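Local coordinates for uncharacterized protein (Deinococcus radiodurans, PDB 2A1V) that is of unknown function but belongs to the YjbR (DUF419) family and folds as an antiparallel beta sheet packed against helices, at residues S60-P65 with R109-L114; Q73-S78 with G97-E102; Q77-G82 with V91-D96. One frame throughout, in Å; residues are numbered along the deposited sequence.

Following the chain from the N terminus, strand 58-62 comes first and is followed, after V63 and D64, by helix 65-74, whose end turns into strand 79-81. Strand 90-94 then returns as the second arm of a hairpin, and the chain goes on through 97-100 into helix 101-119. Interaction 3 closes the hairpin itself. Interactions 2 and 3 start from the same stretch, sharing Q77 and S78, with 2 closing a little later, and both lie within the loop that interaction 1 closes. Interactions 1 and 3 touch where strands 58-62 and 90-94 pair, at L61 with V91; V99 of interaction 2 packs on I79 and V93 of interaction 3. Interactions 1 and 2 share helix 101-119 without touching.

Interaction 1: residues S60-P65 with R109-L114; sequences SLKVDP and RGSYLL
S111 sends its hydroxyl straight at the strand: OG accepts the backbone N-H of K62, with N to OG 2.8 Å and an angle of 163° at the hydrogen. OG stands anti to the S111 backbone N (chi1 178°), which turns it off the helix toward K62. The same oxygen is also hydrogen-bonded to the carbonyl O of Y47, so one hydroxyl ties the helix to the main chains of two neighbouring strands. Beside it, S111 CA makes a CH...O contact with K62 O at 3.4 Å. An alanine here would probably leave the K62 N-H and the Y47 carbonyl without their mate. In this YjbR-family protein a helix is laid over an antiparallel sheet: the axes of the short segments 60-62 and 109-114 cross at 48° and come within 7.1 Å. One turn on from S111, L114 places one methyl on the last strand residue and the other on the loop after it. CD2 lies 3.8 Å from K62 CB, the two side chains crossing at about a right angle. CD1 covers the peptide between V63 and D64, 3.7 Å from D64 N, just ahead of helix 65-74, which D64 caps through OD2 and R67 N.

Interaction 2: residues Q73-S78 with G97-E102; sequences QAHPQS and GTVPAE
S78 and T98 meet through their hydroxyls, the polar half of this contact. OG of S78 and OG1 of T98 are 2.5 Å apart, so short that the detail of this bond is doubtful. T98 holds OG1 between its own backbone N and carbonyl carbon (chi1 51°), which brings it within reach of S78, and that oxygen has a stronger partner in OD1 of D96. A carboxylate, a threonine and a serine thus form a bent chain of polar groups, with a charge at one end that is likely to polarise the hydroxyls.

The apolar half is built on V99. Its CG2 sits over one face of the H75 imidazole as a CH-pi contact, 4.2 Å from the ring centroid and 25° off the normal. The methyl is shifted toward the rim, nearest ND1, from which it lies 3.9 Å away. The same CG2 packs on CB of S78 at 3.8 Å, so a single methyl fills the angle between serine and imidazole. P100 adds a looser touch, its CD approaching CE1 of H75 obliquely at 4.2 Å.

Within 73-78, S78 N bonds to H75 O at 3.0 Å, closing a type I beta turn with P76 and Q77 at its corners.

The touching residues all lie in the connections of the fold. H75 is the first residue to leave helix 65-74 and the turn leads to strand 79-81, while 97-100 carries the chain from strand 90-94 to P100, the N-cap position of helix 101-119. Both side chains rest on that helix as well, H75 on L103 and V99 on L104.

Interaction 3: residues Q77-G82 with V91-D96; sequences QSIAPG and VTVTLD
A80 and T92 form an antiparallel hydrogen-bonded pair, and both bonds between their flat peptide groups are made. A80 N reaches T92 O at 2.9 Å and almost straight (173°); the return bond from T92 N to A80 O is equally short. T94 N to S78 O adds a third bond farther along. On one face of the sheet I79 and V93, a non-hydrogen-bonded pair, lie side by side, with CG1 of each 4.1 Å apart. I79 CG2 packs obliquely on V91 CB at 3.8 Å. The other face carries A80 and T92, and T92 OG1 sits 3.6 Å from G82 CA while bonding to S60 OG and Y83 N. Near the S78-T94 end, two waters bridge polar groups. One water joins T94 OG1 to the carbonyl O of Q77. A second lies 2.8 Å from S78 OG, which also meets T98 OG1, and gives a proton to D96 OD2, while D96 OD1 is hydrogen-bonded to T98 OG1. This beta hairpin forms one end of the sheet: strand 79-81 is outermost, and 90-94 pairs on its far flank with strand 58-62, V91 to L61 and V93 to L59. Helix 65-74 covers I79 through L71, and helix 101-119 covers V93 through L104.

Interaction 1: residues S60-P65 with R109-L114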
ATOM      1  N   SER A  60      -5.909   0.363  -3.049  1.00 15.43           N
ATOM      2  CA  SER A  60      -5.629  -1.063  -3.124  1.00 15.96           C
ATOM      3  C   SER A  60      -4.226  -1.358  -2.584  1.00 15.23           C
ATOM      4  O   SER A  60      -3.273  -0.710  -2.957  1.00 14.53           O
ATOM      5  CB  SER A  60      -5.783  -1.581  -4.563  1.00 15.21           C
ATOM      6  OG  SER A  60      -7.155  -1.580  -4.989  1.00 16.21           O
ATOM      7  N   LEU A  61      -4.146  -2.390  -1.766  1.00 15.69           N
ATOM      8  CA  LEU A  61      -2.919  -2.754  -1.102  0.60 16.85           C
ATOM      9  C   LEU A  61      -2.897  -4.253  -0.775  1.00 16.98           C
ATOM     10  O   LEU A  61      -3.920  -4.918  -0.815  1.00 17.18           O
ATOM     11  CB  LEU A  61      -2.710  -1.884   0.164  0.60 16.45           C
ATOM     12  CG  LEU A  61      -3.779  -1.826   1.265  0.60 15.80           C
ATOM     13  CD1 LEU A  61      -3.737  -3.026   2.168  0.60 15.31           C
ATOM     14  CD2 LEU A  61      -3.623  -0.554   2.106  0.60 16.55           C
ATOM     15  N   LYS A  62      -1.698  -4.763  -0.480  1.00 17.31           N
ATOM     16  CA  LYS A  62      -1.481  -6.188  -0.216  1.00 18.40           C
ATOM     17  C   LYS A  62      -1.507  -6.440   1.255  1.00 18.18           C
ATOM     18  O   LYS A  62      -0.975  -5.630   2.050  1.00 17.09           O
ATOM     19  CB  LYS A  62      -0.130  -6.700  -0.759  1.00 18.94           C
ATOM     20  CG  LYS A  62       0.100  -6.429  -2.228  1.00 21.80           C
ATOM     21  CD  LYS A  62       0.991  -7.483  -2.933  1.00 20.64           C
ATOM     22  CE  LYS A  62       0.385  -8.860  -3.070  1.00 21.00           C
ATOM     23  NZ  LYS A  62       1.233  -9.708  -3.972  1.00 19.75           N
ATOM     24  N   VAL A  63      -2.088  -7.579   1.609  1.00 18.68           N
ATOM     25  CA  VAL A  63      -2.309  -7.970   3.014  0.50 19.48           C
ATOM     26  C   VAL A  63      -2.151  -9.463   3.142  1.00 20.18           C
ATOM     27  O   VAL A  63      -2.417 -10.178   2.205  1.00 20.57           O
ATOM     28  CB  VAL A  63      -3.750  -7.646   3.537  0.50 19.09           C
ATOM     29  CG1 VAL A  63      -3.989  -6.169   3.689  0.50 16.97           C
ATOM     30  CG2 VAL A  63      -4.813  -8.273   2.642  0.50 18.39           C
ATOM     31  N   ASP A  64      -1.704  -9.936   4.299  1.00 22.12           N
ATOM     32  CA  ASP A  64      -1.705 -11.370   4.579  1.00 23.90           C
ATOM     33  C   ASP A  64      -3.180 -11.868   4.476  1.00 25.13           C
ATOM     34  O   ASP A  64      -4.046 -11.196   4.942  1.00 23.31           O
ATOM     35  CB  ASP A  64      -1.142 -11.574   5.978  1.00 25.20           C
ATOM     36  CG  ASP A  64      -1.489 -12.915   6.547  1.00 28.66           C
ATOM     37  OD1 ASP A  64      -0.886 -13.920   6.134  1.00 35.12           O
ATOM     38  OD2 ASP A  64      -2.360 -12.955   7.430  1.00 36.56           O
ATOM     39  N   PRO A  65      -3.452 -12.998   3.789  1.00 27.38           N
ATOM     40  CA  PRO A  65      -4.834 -13.462   3.607  1.00 29.15           C
ATOM     41  C   PRO A  65      -5.684 -13.496   4.879  1.00 31.06           C
ATOM     42  O   PRO A  65      -6.816 -13.059   4.860  1.00 31.69           O
ATOM     43  CB  PRO A  65      -4.643 -14.853   3.033  1.00 29.73           C
ATOM     44  CG  PRO A  65      -3.360 -14.726   2.220  1.00 29.76           C
ATOM     45  CD  PRO A  65      -2.487 -13.860   3.069  1.00 27.95           C
ATOM     46  N   ARG A 109       2.246   0.791   4.786  1.00 18.11           N
ATOM     47  CA  ARG A 109       3.614   0.352   5.113  1.00 19.15           C
ATOM     48  C   ARG A 109       3.722  -1.150   5.140  1.00 17.97           C
ATOM     49  O   ARG A 109       4.709  -1.689   4.663  1.00 16.45           O
ATOM     50  CB  ARG A 109       4.069   0.913   6.459  1.00 18.56           C
ATOM     51  CG  ARG A 109       4.254   2.392   6.382  1.00 21.79           C
ATOM     52  CD  ARG A 109       4.533   3.038   7.752  1.00 25.54           C
ATOM     53  NE  ARG A 109       5.501   4.101   7.504  1.00 34.42           N
ATOM     54  CZ  ARG A 109       6.628   4.277   8.183  1.00 35.65           C
ATOM     55  NH1 ARG A 109       6.892   3.508   9.258  1.00 37.75           N
ATOM     56  NH2 ARG A 109       7.466   5.245   7.789  1.00 36.70           N
ATOM     57  N   GLY A 110       2.685  -1.822   5.638  1.00 17.07           N
ATOM     58  CA  GLY A 110       2.687  -3.274   5.654  1.00 16.69           C
ATOM     59  C   GLY A 110       2.719  -3.917   4.264  1.00 17.05           C
ATOM     60  O   GLY A 110       3.363  -4.983   4.057  1.00 17.46           O
ATOM     61  N   SER A 111       1.992  -3.306   3.320  1.00 15.98           N
ATOM     62  CA  SER A 111       1.888  -3.822   1.951  1.00 15.82           C
ATOM     63  C   SER A 111       3.286  -3.753   1.276  1.00 16.07           C
ATOM     64  O   SER A 111       3.763  -4.726   0.730  1.00 15.19           O
ATOM     65  CB  SER A 111       0.843  -3.016   1.153  1.00 15.75           C
ATOM     66  OG  SER A 111       0.758  -3.466  -0.191  1.00 14.95           O
ATOM     67  N   TYR A 112       3.929  -2.591   1.394  1.00 15.73           N
ATOM     68  CA  TYR A 112       5.347  -2.383   1.025  1.00 16.46           C
ATOM     69  C   TYR A 112       6.265  -3.459   1.603  1.00 16.36           C
ATOM     70  O   TYR A 112       7.036  -4.063   0.866  1.00 16.57           O
ATOM     71  CB  TYR A 112       5.829  -0.976   1.466  1.00 16.24           C
ATOM     72  CG  TYR A 112       7.314  -0.707   1.313  1.00 14.83           C
ATOM     73  CD1 TYR A 112       8.192  -1.081   2.298  1.00 17.37           C
ATOM     74  CD2 TYR A 112       7.833  -0.134   0.144  1.00 16.23           C
ATOM     75  CE1 TYR A 112       9.549  -0.909   2.145  1.00 17.05           C
ATOM     76  CE2 TYR A 112       9.178   0.087  -0.019  1.00 16.25           C
ATOM     77  CZ  TYR A 112      10.043  -0.302   0.993  1.00 17.04           C
ATOM     78  OH  TYR A 112      11.388  -0.099   0.879  1.00 14.15           O
ATOM     79  N   LEU A 113       6.211  -3.675   2.918  1.00 17.14           N
ATOM     80  CA  LEU A 113       7.076  -4.703   3.566  1.00 17.62           C
ATOM     81  C   LEU A 113       6.841  -6.110   3.044  1.00 17.65           C
ATOM     82  O   LEU A 113       7.794  -6.878   2.777  1.00 17.09           O
ATOM     83  CB  LEU A 113       6.921  -4.694   5.071  1.00 17.48           C
ATOM     84  CG  LEU A 113       7.666  -3.532   5.720  1.00 24.08           C
ATOM     85  CD1 LEU A 113       7.153  -3.327   7.206  1.00 28.22           C
ATOM     86  CD2 LEU A 113       9.184  -3.763   5.674  1.00 22.96           C
ATOM     87  N   LEU A 114       5.569  -6.437   2.886  1.00 17.79           N
ATOM     88  CA  LEU A 114       5.193  -7.760   2.414  1.00 18.38           C
ATOM     89  C   LEU A 114       5.773  -7.954   1.037  1.00 17.51           C
ATOM     90  O   LEU A 114       6.331  -8.996   0.711  1.00 16.24           O
ATOM     91  CB  LEU A 114       3.667  -7.857   2.412  1.00 18.83           C
ATOM     92  CG  LEU A 114       2.841  -9.014   1.918  1.00 22.32           C
ATOM     93  CD1 LEU A 114       1.418  -8.912   2.597  1.00 24.60           C
ATOM     94  CD2 LEU A 114       2.729  -8.985   0.411  1.00 26.72           C
TER

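Interaction 2: residues Q73-S78 with G97-E102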
ATOM      1  N   GLN A  73     -14.083  -8.160   7.551  1.00 34.64           N
ATOM      2  CA  GLN A  73     -15.154  -8.419   8.521  0.50 34.70           C
ATOM      3  C   GLN A  73     -15.293  -7.235   9.504  1.00 34.28           C
ATOM      4  O   GLN A  73     -16.394  -6.865   9.896  1.00 35.10           O
ATOM      5  CB  GLN A  73     -14.955  -9.796   9.229  0.50 34.85           C
ATOM      6  CG  GLN A  73     -14.368  -9.787  10.666  0.50 35.41           C
ATOM      7  CD  GLN A  73     -14.195 -11.206  11.249  0.50 36.38           C
ATOM      8  OE1 GLN A  73     -15.155 -11.983  11.309  0.50 40.08           O
ATOM      9  NE2 GLN A  73     -12.969 -11.543  11.680  0.50 35.93           N
ATOM     10  N   ALA A  74     -14.190  -6.610   9.872  1.00 33.14           N
ATOM     11  CA  ALA A  74     -14.245  -5.442  10.737  1.00 32.44           C
ATOM     12  C   ALA A  74     -14.728  -4.140  10.082  1.00 31.76           C
ATOM     13  O   ALA A  74     -15.134  -3.189  10.798  1.00 31.71           O
ATOM     14  CB  ALA A  74     -12.879  -5.205  11.320  1.00 32.79           C
ATOM     15  N   HIS A  75     -14.630  -4.051   8.746  1.00 30.54           N
ATOM     16  CA  HIS A  75     -14.982  -2.805   8.021  1.00 29.42           C
ATOM     17  C   HIS A  75     -15.640  -3.132   6.690  1.00 28.72           C
ATOM     18  O   HIS A  75     -15.136  -2.726   5.651  1.00 27.21           O
ATOM     19  CB  HIS A  75     -13.720  -1.985   7.717  1.00 29.71           C
ATOM     20  CG  HIS A  75     -12.894  -1.659   8.920  1.00 28.86           C
ATOM     21  ND1 HIS A  75     -13.172  -0.595   9.745  1.00 31.18           N
ATOM     22  CD2 HIS A  75     -11.772  -2.239   9.417  1.00 30.33           C
ATOM     23  CE1 HIS A  75     -12.266  -0.544  10.711  1.00 32.16           C
ATOM     24  NE2 HIS A  75     -11.411  -1.537  10.536  1.00 28.90           N
ATOM     25  N   PRO A  76     -16.790  -3.852   6.716  1.00 28.43           N
ATOM     26  CA  PRO A  76     -17.392  -4.449   5.491  1.00 27.25           C
ATOM     27  C   PRO A  76     -17.895  -3.415   4.491  1.00 26.38           C
ATOM     28  O   PRO A  76     -17.942  -3.670   3.275  1.00 23.92           O
ATOM     29  CB  PRO A  76     -18.563  -5.264   6.030  1.00 27.25           C
ATOM     30  CG  PRO A  76     -18.846  -4.670   7.410  1.00 28.80           C
ATOM     31  CD  PRO A  76     -17.587  -4.106   7.934  1.00 28.57           C
ATOM     32  N   GLN A  77     -18.266  -2.243   4.986  1.00 25.67           N
ATOM     33  CA  GLN A  77     -18.709  -1.192   4.098  1.00 25.90           C
ATOM     34  C   GLN A  77     -17.537  -0.439   3.433  1.00 25.33           C
ATOM     35  O   GLN A  77     -17.782   0.270   2.498  1.00 25.74           O
ATOM     36  CB  GLN A  77     -19.629  -0.196   4.832  1.00 26.34           C
ATOM     37  CG  GLN A  77     -21.069  -0.660   4.859  1.00 27.96           C
ATOM     38  CD  GLN A  77     -21.261  -1.862   5.753  1.00 26.61           C
ATOM     39  OE1 GLN A  77     -21.070  -1.773   6.958  1.00 28.06           O
ATOM     40  NE2 GLN A  77     -21.578  -3.000   5.159  1.00 27.60           N
ATOM     41  N   SER A  78     -16.301  -0.602   3.927  1.00 24.94           N
ATOM     42  CA  SER A  78     -15.124   0.216   3.540  1.00 24.26           C
ATOM     43  C   SER A  78     -13.916  -0.559   2.982  1.00 23.71           C
ATOM     44  O   SER A  78     -12.992   0.039   2.347  1.00 22.83           O
ATOM     45  CB  SER A  78     -14.653   1.042   4.723  1.00 24.15           C
ATOM     46  OG  SER A  78     -15.591   2.043   5.046  1.00 24.02           O
ATOM     47  N   GLY A  97     -12.492   8.271   5.453  1.00 21.55           N
ATOM     48  CA  GLY A  97     -12.458   8.578   6.863  1.00 22.28           C
ATOM     49  C   GLY A  97     -13.114   7.550   7.765  1.00 23.29           C
ATOM     50  O   GLY A  97     -13.079   7.696   8.987  1.00 23.71           O
ATOM     51  N   THR A  98     -13.640   6.469   7.168  1.00 23.47           N
ATOM     52  CA  THR A  98     -14.347   5.442   7.886  1.00 22.56           C
ATOM     53  C   THR A  98     -13.418   4.400   8.459  1.00 23.35           C
ATOM     54  O   THR A  98     -13.809   3.658   9.339  1.00 22.51           O
ATOM     55  CB  THR A  98     -15.417   4.753   6.979  1.00 22.33           C
ATOM     56  OG1 THR A  98     -14.848   4.309   5.722  1.00 21.61           O
ATOM     57  CG2 THR A  98     -16.516   5.705   6.690  1.00 22.64           C
ATOM     58  N   VAL A  99     -12.191   4.314   7.948  1.00 23.80           N
ATOM     59  CA  VAL A  99     -11.174   3.445   8.548  1.00 23.70           C
ATOM     60  C   VAL A  99     -10.114   4.373   9.174  1.00 24.00           C
ATOM     61  O   VAL A  99      -9.670   5.323   8.529  1.00 23.25           O
ATOM     62  CB  VAL A  99     -10.557   2.502   7.459  1.00 24.12           C
ATOM     63  CG1 VAL A  99      -9.367   1.736   7.973  1.00 24.50           C
ATOM     64  CG2 VAL A  99     -11.615   1.551   6.925  1.00 24.75           C
ATOM     65  N   PRO A 100      -9.740   4.127  10.444  1.00 23.97           N
ATOM     66  CA  PRO A 100      -8.789   4.974  11.107  1.00 24.12           C
ATOM     67  C   PRO A 100      -7.496   5.179  10.315  1.00 23.14           C
ATOM     68  O   PRO A 100      -6.933   4.224   9.824  1.00 22.02           O
ATOM     69  CB  PRO A 100      -8.516   4.205  12.416  1.00 24.18           C
ATOM     70  CG  PRO A 100      -9.734   3.468  12.683  1.00 24.78           C
ATOM     71  CD  PRO A 100     -10.223   3.066  11.347  1.00 24.87           C
ATOM     72  N   ALA A 101      -7.073   6.434  10.228  1.00 23.77           N
ATOM     73  CA  ALA A 101      -5.895   6.867   9.491  1.00 24.70           C
ATOM     74  C   ALA A 101      -4.634   6.109   9.887  1.00 24.95           C
ATOM     75  O   ALA A 101      -3.787   5.789   9.033  1.00 24.66           O
ATOM     76  CB  ALA A 101      -5.674   8.346   9.699  1.00 24.64           C
ATOM     77  N   GLU A 102      -4.522   5.852  11.190  1.00 24.86           N
ATOM     78  CA  GLU A 102      -3.330   5.191  11.705  0.50 24.80           C
ATOM     79  C   GLU A 102      -3.297   3.743  11.198  1.00 24.19           C
ATOM     80  O   GLU A 102      -2.256   3.307  10.726  1.00 22.27           O
ATOM     81  CB  GLU A 102      -3.264   5.312  13.233  0.50 24.79           C
ATOM     82  CG  GLU A 102      -2.202   4.494  13.939  0.50 25.45           C
ATOM     83  CD  GLU A 102      -2.303   4.713  15.418  0.50 25.98           C
ATOM     84  OE1 GLU A 102      -1.845   5.779  15.870  0.50 29.60           O
ATOM     85  OE2 GLU A 102      -2.898   3.869  16.108  0.50 26.19           O
TER

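Interaction 3: residues Q77-G82 with V91-D96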
ATOM      1  N   GLN A  77     -18.266  -2.243   4.986  1.00 25.67           N
ATOM      2  CA  GLN A  77     -18.709  -1.192   4.098  1.00 25.90           C
ATOM      3  C   GLN A  77     -17.537  -0.439   3.433  1.00 25.33           C
ATOM      4  O   GLN A  77     -17.782   0.270   2.498  1.00 25.74           O
ATOM      5  CB  GLN A  77     -19.629  -0.196   4.832  1.00 26.34           C
ATOM      6  CG  GLN A  77     -21.069  -0.660   4.859  1.00 27.96           C
ATOM      7  CD  GLN A  77     -21.261  -1.862   5.753  1.00 26.61           C
ATOM      8  OE1 GLN A  77     -21.070  -1.773   6.958  1.00 28.06           O
ATOM      9  NE2 GLN A  77     -21.578  -3.000   5.159  1.00 27.60           N
ATOM     10  N   SER A  78     -16.301  -0.602   3.927  1.00 24.94           N
ATOM     11  CA  SER A  78     -15.124   0.216   3.540  1.00 24.26           C
ATOM     12  C   SER A  78     -13.916  -0.559   2.982  1.00 23.71           C
ATOM     13  O   SER A  78     -12.992   0.039   2.347  1.00 22.83           O
ATOM     14  CB  SER A  78     -14.653   1.042   4.723  1.00 24.15           C
ATOM     15  OG  SER A  78     -15.591   2.043   5.046  1.00 24.02           O
ATOM     16  N   ILE A  79     -13.913  -1.873   3.186  1.00 23.03           N
ATOM     17  CA  ILE A  79     -12.829  -2.721   2.695  1.00 22.58           C
ATOM     18  C   ILE A  79     -13.396  -3.880   1.929  1.00 22.66           C
ATOM     19  O   ILE A  79     -14.135  -4.642   2.491  1.00 24.47           O
ATOM     20  CB  ILE A  79     -11.964  -3.232   3.821  1.00 22.50           C
ATOM     21  CG1 ILE A  79     -11.437  -2.031   4.644  1.00 21.95           C
ATOM     22  CG2 ILE A  79     -10.774  -4.123   3.232  1.00 23.51           C
ATOM     23  CD1 ILE A  79     -10.418  -2.402   5.645  1.00 20.90           C
ATOM     24  N   ALA A  80     -13.044  -3.961   0.643  1.00 22.64           N
ATOM     25  CA  ALA A  80     -13.521  -4.928  -0.313  1.00 22.20           C
ATOM     26  C   ALA A  80     -12.381  -5.802  -0.860  1.00 22.49           C
ATOM     27  O   ALA A  80     -11.211  -5.416  -0.819  1.00 22.31           O
ATOM     28  CB  ALA A  80     -14.193  -4.174  -1.502  1.00 22.51           C
ATOM     29  N   PRO A  81     -12.726  -6.943  -1.465  1.00 22.66           N
ATOM     30  CA  PRO A  81     -11.708  -7.730  -2.156  1.00 22.30           C
ATOM     31  C   PRO A  81     -11.025  -6.847  -3.237  1.00 22.50           C
ATOM     32  O   PRO A  81     -11.671  -5.966  -3.780  1.00 21.61           O
ATOM     33  CB  PRO A  81     -12.543  -8.872  -2.787  1.00 22.06           C
ATOM     34  CG  PRO A  81     -13.719  -9.019  -1.840  1.00 24.39           C
ATOM     35  CD  PRO A  81     -14.069  -7.558  -1.596  1.00 23.01           C
ATOM     36  N   GLY A  82      -9.732  -7.049  -3.519  1.00 22.16           N
ATOM     37  CA  GLY A  82      -9.029  -6.201  -4.452  1.00 22.08           C
ATOM     38  C   GLY A  82      -9.642  -6.072  -5.833  1.00 22.05           C
ATOM     39  O   GLY A  82      -9.794  -7.031  -6.553  1.00 20.64           O
ATOM     40  N   VAL A  91      -6.659  -6.115  -1.019  1.00 16.75           N
ATOM     41  CA  VAL A  91      -7.941  -5.505  -0.647  1.00 17.34           C
ATOM     42  C   VAL A  91      -7.956  -4.074  -1.180  1.00 17.92           C
ATOM     43  O   VAL A  91      -6.899  -3.518  -1.478  1.00 18.42           O
ATOM     44  CB  VAL A  91      -8.163  -5.471   0.886  1.00 17.22           C
ATOM     45  CG1 VAL A  91      -8.366  -6.933   1.469  1.00 19.24           C
ATOM     46  CG2 VAL A  91      -7.019  -4.671   1.629  1.00 16.50           C
ATOM     47  N   THR A  92      -9.145  -3.493  -1.266  1.00 17.58           N
ATOM     48  CA  THR A  92      -9.333  -2.101  -1.717  1.00 18.22           C
ATOM     49  C   THR A  92     -10.103  -1.384  -0.583  1.00 18.13           C
ATOM     50  O   THR A  92     -11.143  -1.852  -0.126  1.00 18.41           O
ATOM     51  CB  THR A  92     -10.075  -2.062  -3.154  1.00 17.91           C
ATOM     52  OG1 THR A  92      -9.213  -2.623  -4.143  1.00 17.84           O
ATOM     53  CG2 THR A  92     -10.465  -0.645  -3.580  1.00 18.33           C
ATOM     54  N   VAL A  93      -9.508  -0.317  -0.077  1.00 18.71           N
ATOM     55  CA  VAL A  93     -10.021   0.486   1.027  1.00 19.43           C
ATOM     56  C   VAL A  93     -10.482   1.843   0.528  1.00 19.66           C
ATOM     57  O   VAL A  93      -9.702   2.578  -0.151  1.00 18.18           O
ATOM     58  CB  VAL A  93      -8.940   0.760   2.094  1.00 19.19           C
ATOM     59  CG1 VAL A  93      -9.557   1.383   3.298  1.00 21.84           C
ATOM     60  CG2 VAL A  93      -8.273  -0.512   2.476  1.00 23.15           C
ATOM     61  N   THR A  94     -11.733   2.184   0.870  1.00 19.41           N
ATOM     62  CA  THR A  94     -12.254   3.510   0.551  1.00 19.99           C
ATOM     63  C   THR A  94     -11.672   4.542   1.509  1.00 19.97           C
ATOM     64  O   THR A  94     -11.804   4.408   2.729  1.00 21.88           O
ATOM     65  CB  THR A  94     -13.804   3.497   0.608  1.00 19.62           C
ATOM     66  OG1 THR A  94     -14.282   2.350  -0.100  1.00 22.60           O
ATOM     67  CG2 THR A  94     -14.410   4.763  -0.022  1.00 19.08           C
ATOM     68  N   LEU A  95     -11.001   5.556   0.983  1.00 20.55           N
ATOM     69  CA  LEU A  95     -10.407   6.596   1.830  1.00 20.66           C
ATOM     70  C   LEU A  95     -11.379   7.767   2.105  1.00 21.06           C
ATOM     71  O   LEU A  95     -11.207   8.924   1.647  1.00 21.64           O
ATOM     72  CB  LEU A  95      -9.116   7.103   1.200  1.00 20.79           C
ATOM     73  CG  LEU A  95      -8.044   6.063   0.867  1.00 18.60           C
ATOM     74  CD1 LEU A  95      -6.842   6.840   0.351  1.00 17.29           C
ATOM     75  CD2 LEU A  95      -7.676   5.180   2.049  1.00 15.27           C
ATOM     76  N   ASP A  96     -12.404   7.451   2.873  1.00 21.75           N
ATOM     77  CA  ASP A  96     -13.460   8.412   3.225  1.00 21.77           C
ATOM     78  C   ASP A  96     -13.495   8.706   4.700  1.00 22.10           C
ATOM     79  O   ASP A  96     -14.450   9.312   5.160  1.00 23.94           O
ATOM     80  CB  ASP A  96     -14.823   7.897   2.773  1.00 21.58           C
ATOM     81  CG  ASP A  96     -15.179   6.563   3.343  1.00 21.52           C
ATOM     82  OD1 ASP A  96     -14.397   5.986   4.145  1.00 19.79           O
ATOM     83  OD2 ASP A  96     -16.264   6.067   2.976  1.00 22.37           O
TER
HETATM   84  O   HOH W   1     -16.869   2.589   0.440  1.00 25.42           O
HETATM   85  O   HOH W   2     -17.110   3.446   3.112  1.00 28.41           O